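Putative secreted cellulose-binding protein (Streptomyces coelicolor, PDB 4OY6) is a copper-dependent lytic polysaccharide monooxygenase of family AA10 that oxidises cellulose. Local coordinates at residues A[109-119]-A[132-143]. Residues are numbered along the deposited sequence; the frame is centred on the assembly and turned at random. Where two conformers were deposited one is given.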
ATOM      1  N   GLY A 109       6.715  -6.736 -15.415  1.00 12.20           N
ATOM      2  CA  GLY A 109       5.782  -7.834 -15.294  1.00 12.56           C
ATOM      3  C   GLY A 109       5.595  -8.244 -13.838  1.00 12.24           C
ATOM      4  O   GLY A 109       6.275  -7.759 -12.915  1.00 11.57           O
ATOM      5  N   ALA A 110       4.626  -9.118 -13.651  1.00 11.35           N
ATOM      6  CA  ALA A 110       4.340  -9.728 -12.354  1.00 10.54           C
ATOM      7  C   ALA A 110       4.290 -11.239 -12.486  1.00 10.92           C
ATOM      8  O   ALA A 110       3.625 -11.743 -13.391  1.00 12.92           O
ATOM      9  CB  ALA A 110       3.028  -9.209 -11.766  1.00 11.19           C
ATOM     10  N   ASP A 111       4.926 -11.958 -11.559  1.00 11.10           N
ATOM     11  CA  ASP A 111       4.679 -13.401 -11.437  1.00 12.78           C
ATOM     12  C   ASP A 111       3.258 -13.630 -10.922  1.00 11.36           C
ATOM     13  O   ASP A 111       2.579 -14.569 -11.335  1.00 13.91           O
ATOM     14  CB  ASP A 111       5.683 -14.054 -10.480  1.00 14.03           C
ATOM     15  CG  ASP A 111       7.091 -14.155 -11.055  1.00 15.28           C
ATOM     16  OD1 ASP A 111       7.324 -13.808 -12.243  1.00 17.45           O
ATOM     17  OD2 ASP A 111       7.961 -14.583 -10.277  1.00 18.09           O
ATOM     18  N   TYR A 112       2.841 -12.766  -9.998  1.00 10.36           N
ATOM     19  CA  TYR A 112       1.511 -12.786  -9.426  1.00 10.55           C
ATOM     20  C   TYR A 112       1.335 -11.514  -8.592  1.00  9.40           C
ATOM     21  O   TYR A 112       2.316 -10.870  -8.199  1.00  9.85           O
ATOM     22  CB  TYR A 112       1.287 -14.018  -8.530  1.00 11.73           C
ATOM     23  CG  TYR A 112       2.292 -14.211  -7.415  1.00 11.68           C
ATOM     24  CD1 TYR A 112       2.120 -13.595  -6.186  1.00 12.77           C
ATOM     25  CD2 TYR A 112       3.440 -14.965  -7.601  1.00 13.33           C
ATOM     26  CE1 TYR A 112       3.039 -13.750  -5.166  1.00 13.38           C
ATOM     27  CE2 TYR A 112       4.356 -15.145  -6.570  1.00 14.37           C
ATOM     28  CZ  TYR A 112       4.162 -14.527  -5.361  1.00 14.63           C
ATOM     29  OH  TYR A 112       5.065 -14.680  -4.346  1.00 17.70           O
ATOM     30  N   PHE A 113       0.074 -11.196  -8.315  1.00  9.27           N
ATOM     31  CA  PHE A 113      -0.332 -10.281  -7.256  1.00  8.77           C
ATOM     32  C   PHE A 113      -1.154 -11.043  -6.239  1.00  9.00           C
ATOM     33  O   PHE A 113      -1.950 -11.910  -6.582  1.00 10.45           O
ATOM     34  CB  PHE A 113      -1.201  -9.137  -7.798  1.00  9.25           C
ATOM     35  CG  PHE A 113      -0.512  -8.268  -8.818  1.00  8.99           C
ATOM     36  CD1 PHE A 113       0.284  -7.222  -8.419  1.00  9.67           C
ATOM     37  CD2 PHE A 113      -0.677  -8.484 -10.178  1.00  9.79           C
ATOM     38  CE1 PHE A 113       0.906  -6.409  -9.346  1.00 10.02           C
ATOM     39  CE2 PHE A 113      -0.053  -7.667 -11.116  1.00 10.36           C
ATOM     40  CZ  PHE A 113       0.744  -6.635 -10.695  1.00  9.86           C
ATOM     41  N   LEU A 114      -0.956 -10.696  -4.976  1.00  8.09           N
ATOM     42  CA  LEU A 114      -1.849 -11.098  -3.878  1.00  8.91           C
ATOM     43  C   LEU A 114      -2.522  -9.832  -3.386  1.00  8.74           C
ATOM     44  O   LEU A 114      -1.866  -8.815  -3.172  1.00 11.76           O
ATOM     45  CB  LEU A 114      -1.082 -11.745  -2.730  1.00 11.54           C
ATOM     46  CG  LEU A 114      -0.139 -12.870  -3.099  1.00 14.05           C
ATOM     47  CD1 LEU A 114       0.632 -13.319  -1.861  1.00 16.50           C
ATOM     48  CD2 LEU A 114      -0.836 -14.024  -3.791  1.00 18.22           C
ATOM     49  N   VAL A 115      -3.834  -9.894  -3.174  1.00  8.14           N
ATOM     50  CA  VAL A 115      -4.541  -8.743  -2.639  1.00  7.81           C
ATOM     51  C   VAL A 115      -5.327  -9.208  -1.417  1.00  7.12           C
ATOM     52  O   VAL A 115      -6.055 -10.191  -1.469  1.00  7.73           O
ATOM     53  CB  VAL A 115      -5.511  -8.115  -3.666  1.00  8.48           C
ATOM     54  CG1 VAL A 115      -6.115  -6.847  -3.096  1.00  9.20           C
ATOM     55  CG2 VAL A 115      -4.818  -7.839  -4.990  1.00 10.39           C
ATOM     56  N   TYR A 116      -5.139  -8.471  -0.330  1.00  7.89           N
ATOM     57  CA  TYR A 116      -5.830  -8.682   0.920  1.00  7.64           C
ATOM     58  C   TYR A 116      -6.614  -7.434   1.293  1.00  7.52           C
ATOM     59  O   TYR A 116      -6.312  -6.341   0.846  1.00  8.13           O
ATOM     60  CB  TYR A 116      -4.855  -8.971   2.070  1.00  8.34           C
ATOM     61  CG  TYR A 116      -3.934 -10.140   1.858  1.00  9.50           C
ATOM     62  CD1 TYR A 116      -2.743  -9.987   1.140  1.00 10.65           C
ATOM     63  CD2 TYR A 116      -4.246 -11.406   2.333  1.00 10.76           C
ATOM     64  CE1 TYR A 116      -1.895 -11.046   0.939  1.00 14.17           C
ATOM     65  CE2 TYR A 116      -3.395 -12.485   2.129  1.00 12.84           C
ATOM     66  CZ  TYR A 116      -2.218 -12.289   1.440  1.00 14.80           C
ATOM     67  OH  TYR A 116      -1.386 -13.344   1.234  1.00 19.66           O
ATOM     68  N   VAL A 117      -7.597  -7.608   2.160  1.00  8.12           N
ATOM     69  CA  VAL A 117      -8.273  -6.471   2.789  0.50  8.23           C
ATOM     70  C   VAL A 117      -8.396  -6.764   4.278  1.00  9.06           C
ATOM     71  O   VAL A 117      -8.553  -7.916   4.693  1.00 10.84           O
ATOM     72  CB  VAL A 117      -9.667  -6.162   2.161  0.50  8.77           C
ATOM     73  CG1 VAL A 117     -10.308  -4.957   2.831  0.50  8.49           C
ATOM     74  CG2 VAL A 117      -9.574  -5.897   0.657  0.50  8.54           C
ATOM     75  N   THR A 118      -8.341  -5.733   5.098  1.00  8.42           N
ATOM     76  CA  THR A 118      -8.574  -5.908   6.532  1.00  8.98           C
ATOM     77  C   THR A 118      -9.992  -6.430   6.770  1.00  9.25           C
ATOM     78  O   THR A 118     -10.956  -6.050   6.090  1.00 10.30           O
ATOM     79  CB  THR A 118      -8.323  -4.611   7.311  1.00  9.38           C
ATOM     80  OG1 THR A 118      -9.084  -3.553   6.731  1.00  9.57           O
ATOM     81  CG2 THR A 118      -6.850  -4.263   7.294  1.00  9.98           C
ATOM     82  N   LYS A 119     -10.087  -7.309   7.762  1.00 10.49           N
ATOM     83  CA  LYS A 119     -11.359  -7.905   8.124  1.00 12.07           C
ATOM     84  C   LYS A 119     -12.337  -6.864   8.669  1.00 11.20           C
ATOM     85  O   LYS A 119     -11.961  -5.884   9.313  1.00 11.87           O
ATOM     86  CB  LYS A 119     -11.151  -8.974   9.220  1.00 13.92           C
ATOM     87  CG  LYS A 119     -10.307 -10.162   8.783  1.00 17.18           C
ATOM     88  CD  LYS A 119     -10.042 -11.138   9.916  1.00 21.58           C
ATOM     89  CE  LYS A 119      -9.113 -12.245   9.446  1.00 24.26           C
ATOM     90  NZ  LYS A 119      -8.870 -13.233  10.525  1.00 31.01           N
ATOM     91  N   GLY A 132      -2.869 -11.502  10.731  1.00 12.73           N
ATOM     92  CA  GLY A 132      -4.074 -12.154  11.217  1.00 14.48           C
ATOM     93  C   GLY A 132      -5.346 -11.355  11.032  1.00 13.81           C
ATOM     94  O   GLY A 132      -6.440 -11.914  11.091  1.00 17.29           O
ATOM     95  N   GLU A 133      -5.209 -10.055  10.778  1.00 12.64           N
ATOM     96  CA  GLU A 133      -6.351  -9.174  10.537  1.00 13.03           C
ATOM     97  C   GLU A 133      -6.646  -8.983   9.077  1.00 10.80           C
ATOM     98  O   GLU A 133      -7.505  -8.173   8.745  1.00 13.22           O
ATOM     99  CB  GLU A 133      -6.106  -7.803  11.182  1.00 15.30           C
ATOM    100  CG  GLU A 133      -6.002  -7.837  12.696  1.00 20.02           C
ATOM    101  CD  GLU A 133      -7.328  -7.969  13.396  1.00 23.36           C
ATOM    102  OE1 GLU A 133      -8.360  -8.229  12.730  1.00 23.67           O
ATOM    103  OE2 GLU A 133      -7.326  -7.775  14.635  1.00 30.38           O
ATOM    104  N   LEU A 134      -5.943  -9.717   8.206  1.00 11.05           N
ATOM    105  CA  LEU A 134      -6.192  -9.683   6.774  1.00 10.82           C
ATOM    106  C   LEU A 134      -6.992 -10.873   6.297  1.00 11.03           C
ATOM    107  O   LEU A 134      -6.853 -11.988   6.833  1.00 15.01           O
ATOM    108  CB  LEU A 134      -4.881  -9.654   5.998  1.00 11.69           C
ATOM    109  CG  LEU A 134      -3.986  -8.440   6.160  1.00 13.11           C
ATOM    110  CD1 LEU A 134      -2.684  -8.635   5.392  1.00 15.01           C
ATOM    111  CD2 LEU A 134      -4.679  -7.172   5.720  1.00 13.95           C
ATOM    112  N   GLN A 135      -7.807 -10.620   5.279  1.00 10.21           N
ATOM    113  CA  GLN A 135      -8.435 -11.669   4.500  1.00 11.11           C
ATOM    114  C   GLN A 135      -8.045 -11.539   3.029  1.00  9.41           C
ATOM    115  O   GLN A 135      -8.019 -10.450   2.472  1.00 11.02           O
ATOM    116  CB  GLN A 135      -9.934 -11.689   4.714  1.00 14.80           C
ATOM    117  CG  GLN A 135     -10.689 -10.513   4.174  1.00 17.15           C
ATOM    118  CD  GLN A 135     -12.177 -10.562   4.486  1.00 22.92           C
ATOM    119  OE1 GLN A 135     -13.038 -10.604   3.590  1.00 29.34           O
ATOM    120  NE2 GLN A 135     -12.484 -10.585   5.769  1.00 24.91           N
ATOM    121  N   GLN A 136      -7.717 -12.657   2.413  1.00 10.57           N
ATOM    122  CA  GLN A 136      -7.331 -12.646   1.023  1.00 10.36           C
ATOM    123  C   GLN A 136      -8.575 -12.369   0.194  1.00  9.94           C
ATOM    124  O   GLN A 136      -9.610 -13.011   0.397  1.00 13.28           O
ATOM    125  CB  GLN A 136      -6.645 -13.954   0.620  1.00 11.95           C
ATOM    126  CG  GLN A 136      -6.189 -14.010  -0.832  1.00 12.95           C
ATOM    127  CD  GLN A 136      -5.390 -15.247  -1.159  1.00 15.71           C
ATOM    128  OE1 GLN A 136      -4.316 -15.453  -0.638  1.00 18.93           O
ATOM    129  NE2 GLN A 136      -5.901 -16.045  -2.044  1.00 23.69           N
ATOM    130  N   VAL A 137      -8.474 -11.418  -0.736  1.00  8.02           N
ATOM    131  CA  VAL A 137      -9.543 -11.135  -1.668  1.00  8.70           C
ATOM    132  C   VAL A 137      -9.248 -11.486  -3.119  1.00  8.79           C
ATOM    133  O   VAL A 137     -10.172 -11.611  -3.910  1.00  9.16           O
ATOM    134  CB  VAL A 137     -10.097  -9.730  -1.534  1.00 10.77           C
ATOM    135  CG1 VAL A 137     -10.664  -9.505  -0.133  1.00 11.98           C
ATOM    136  CG2 VAL A 137      -9.044  -8.717  -1.899  1.00 10.84           C
ATOM    137  N   ALA A 138      -7.973 -11.648  -3.478  1.00  8.31           N
ATOM    138  CA  ALA A 138      -7.621 -12.107  -4.827  1.00  9.14           C
ATOM    139  C   ALA A 138      -6.197 -12.624  -4.836  1.00  9.09           C
ATOM    140  O   ALA A 138      -5.360 -12.162  -4.073  1.00  9.30           O
ATOM    141  CB  ALA A 138      -7.718 -10.971  -5.849  1.00 10.24           C
ATOM    142  N   ARG A 139      -5.963 -13.604  -5.704  1.00  9.42           N
ATOM    143  CA  ARG A 139      -4.608 -13.939  -6.125  1.00  9.91           C
ATOM    144  C   ARG A 139      -4.649 -14.049  -7.634  1.00 10.09           C
ATOM    145  O   ARG A 139      -5.613 -14.607  -8.165  1.00 12.54           O
ATOM    146  CB  ARG A 139      -4.102 -15.265  -5.533  1.00 13.68           C
ATOM    147  CG  ARG A 139      -2.681 -15.595  -5.979  1.00 20.48           C
ATOM    148  CD  ARG A 139      -2.022 -16.704  -5.176  1.00 25.82           C
ATOM    149  NE  ARG A 139      -0.639 -16.873  -5.641  1.00 28.03           N
ATOM    150  CZ  ARG A 139       0.392 -17.244  -4.888  1.00 30.30           C
ATOM    151  NH1 ARG A 139       0.240 -17.517  -3.587  1.00 38.48           N
ATOM    152  NH2 ARG A 139       1.604 -17.338  -5.443  1.00 29.41           N
ATOM    153  N   THR A 140      -3.639 -13.530  -8.326  1.00 10.42           N
ATOM    154  CA  THR A 140      -3.652 -13.572  -9.770  1.00 11.29           C
ATOM    155  C   THR A 140      -2.586 -14.504 -10.285  1.00 12.13           C
ATOM    156  O   THR A 140      -1.708 -14.938  -9.553  1.00 12.87           O
ATOM    157  CB  THR A 140      -3.381 -12.182 -10.398  1.00 10.82           C
ATOM    158  OG1 THR A 140      -1.992 -11.829 -10.294  1.00 10.35           O
ATOM    159  CG2 THR A 140      -4.199 -11.081  -9.755  1.00 12.17           C
ATOM    160  N   GLY A 141      -2.670 -14.783 -11.580  1.00 13.80           N
ATOM    161  CA  GLY A 141      -1.534 -15.338 -12.316  1.00 14.56           C
ATOM    162  C   GLY A 141      -0.595 -14.242 -12.781  1.00 14.12           C
ATOM    163  O   GLY A 141      -0.620 -13.100 -12.308  1.00 13.34           O
ATOM    164  N   SER A 142       0.226 -14.591 -13.751  1.00 14.26           N
ATOM    165  CA  SER A 142       1.251 -13.694 -14.210  1.00 13.66           C
ATOM    166  C   SER A 142       0.677 -12.609 -15.129  1.00 13.24           C
ATOM    167  O   SER A 142      -0.334 -12.790 -15.791  1.00 15.93           O
ATOM    168  CB  SER A 142       2.360 -14.511 -14.893  1.00 16.17           C
ATOM    169  OG  SER A 142       1.905 -15.073 -16.088  1.00 22.88           O
ATOM    170  N   TYR A 143       1.351 -11.468 -15.124  1.00 12.18           N
ATOM    171  CA  TYR A 143       1.086 -10.363 -16.022  1.00 13.24           C
ATOM    172  C   TYR A 143       2.368 -10.114 -16.819  1.00 13.74           C
ATOM    173  O   TYR A 143       3.456 -10.028 -16.238  1.00 13.63           O
ATOM    174  CB  TYR A 143       0.757  -9.079 -15.253  1.00 12.68           C
ATOM    175  CG  TYR A 143      -0.636  -8.971 -14.680  1.00 11.57           C
ATOM    176  CD1 TYR A 143      -1.106  -9.880 -13.750  1.00 12.20           C
ATOM    177  CD2 TYR A 143      -1.467  -7.934 -15.051  1.00 12.45           C
ATOM    178  CE1 TYR A 143      -2.373  -9.758 -13.210  1.00 11.96           C
ATOM    179  CE2 TYR A 143      -2.724  -7.787 -14.503  1.00 12.99           C
ATOM    180  CZ  TYR A 143      -3.185  -8.726 -13.594  1.00 11.49           C
ATOM    181  OH  TYR A 143      -4.429  -8.601 -13.010  1.00 12.64           O
TER
HETATM  182  O   HOH W   1      -2.704 -15.730   1.752  1.00 33.79           O
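Val115 O is gripped by two backbone donors, Val137 N at 2.8 Å and Ala138 N at 3.1 Å. This is a classic beta bulge: Val137 and Ala138 together face Val115, and the antiparallel register of strands 112-118 and 134-139 shifts by one residue. Val137 CG2 rests 3.7 Å from Val115 CG1 and also touches Val117 CG2. Beyond the strand, Thr140 replaces a backbone acceptor with its side chain. Its OG1 lies between its own N and carbonyl carbon (chi1 75°), accepts from Phe113 N at 2.9 Å and donates to Gly141 O at 2.7 Å. Both bonds fix the hydroxyl's rotation. Phe113 turns its CE2 edge onto a face of the Tyr143 ring in a T-shaped pair, planes at 88°. On the face with Leu114 and Tyr116, the extended Arg139 runs alongside Leu114 CD2. Its NH2 sits 3.5 Å above the centre of the Tyr112 ring. This is a cation-pi contact, with the guanidinium tilted 38° from the ring. A water joins Tyr116 OH to Gln136 OE1. At the far end the extended Lys119 reaches across, and its NZ donates to Gly132 O at 2.8 Å. The pair lies at an edge of one sheet of the AA10 beta-sandwich, with strand 134-139 outermost. Strand 161-170 pairs with the other side of strand 110-118. Phe113, Val137, Thr140 and Tyr143 pack on strand 148-154 of the second sheet, where Tyr143 OH bonds Glu150 O. Tyr112 and Leu114 instead meet Phe60 of helix 60-63.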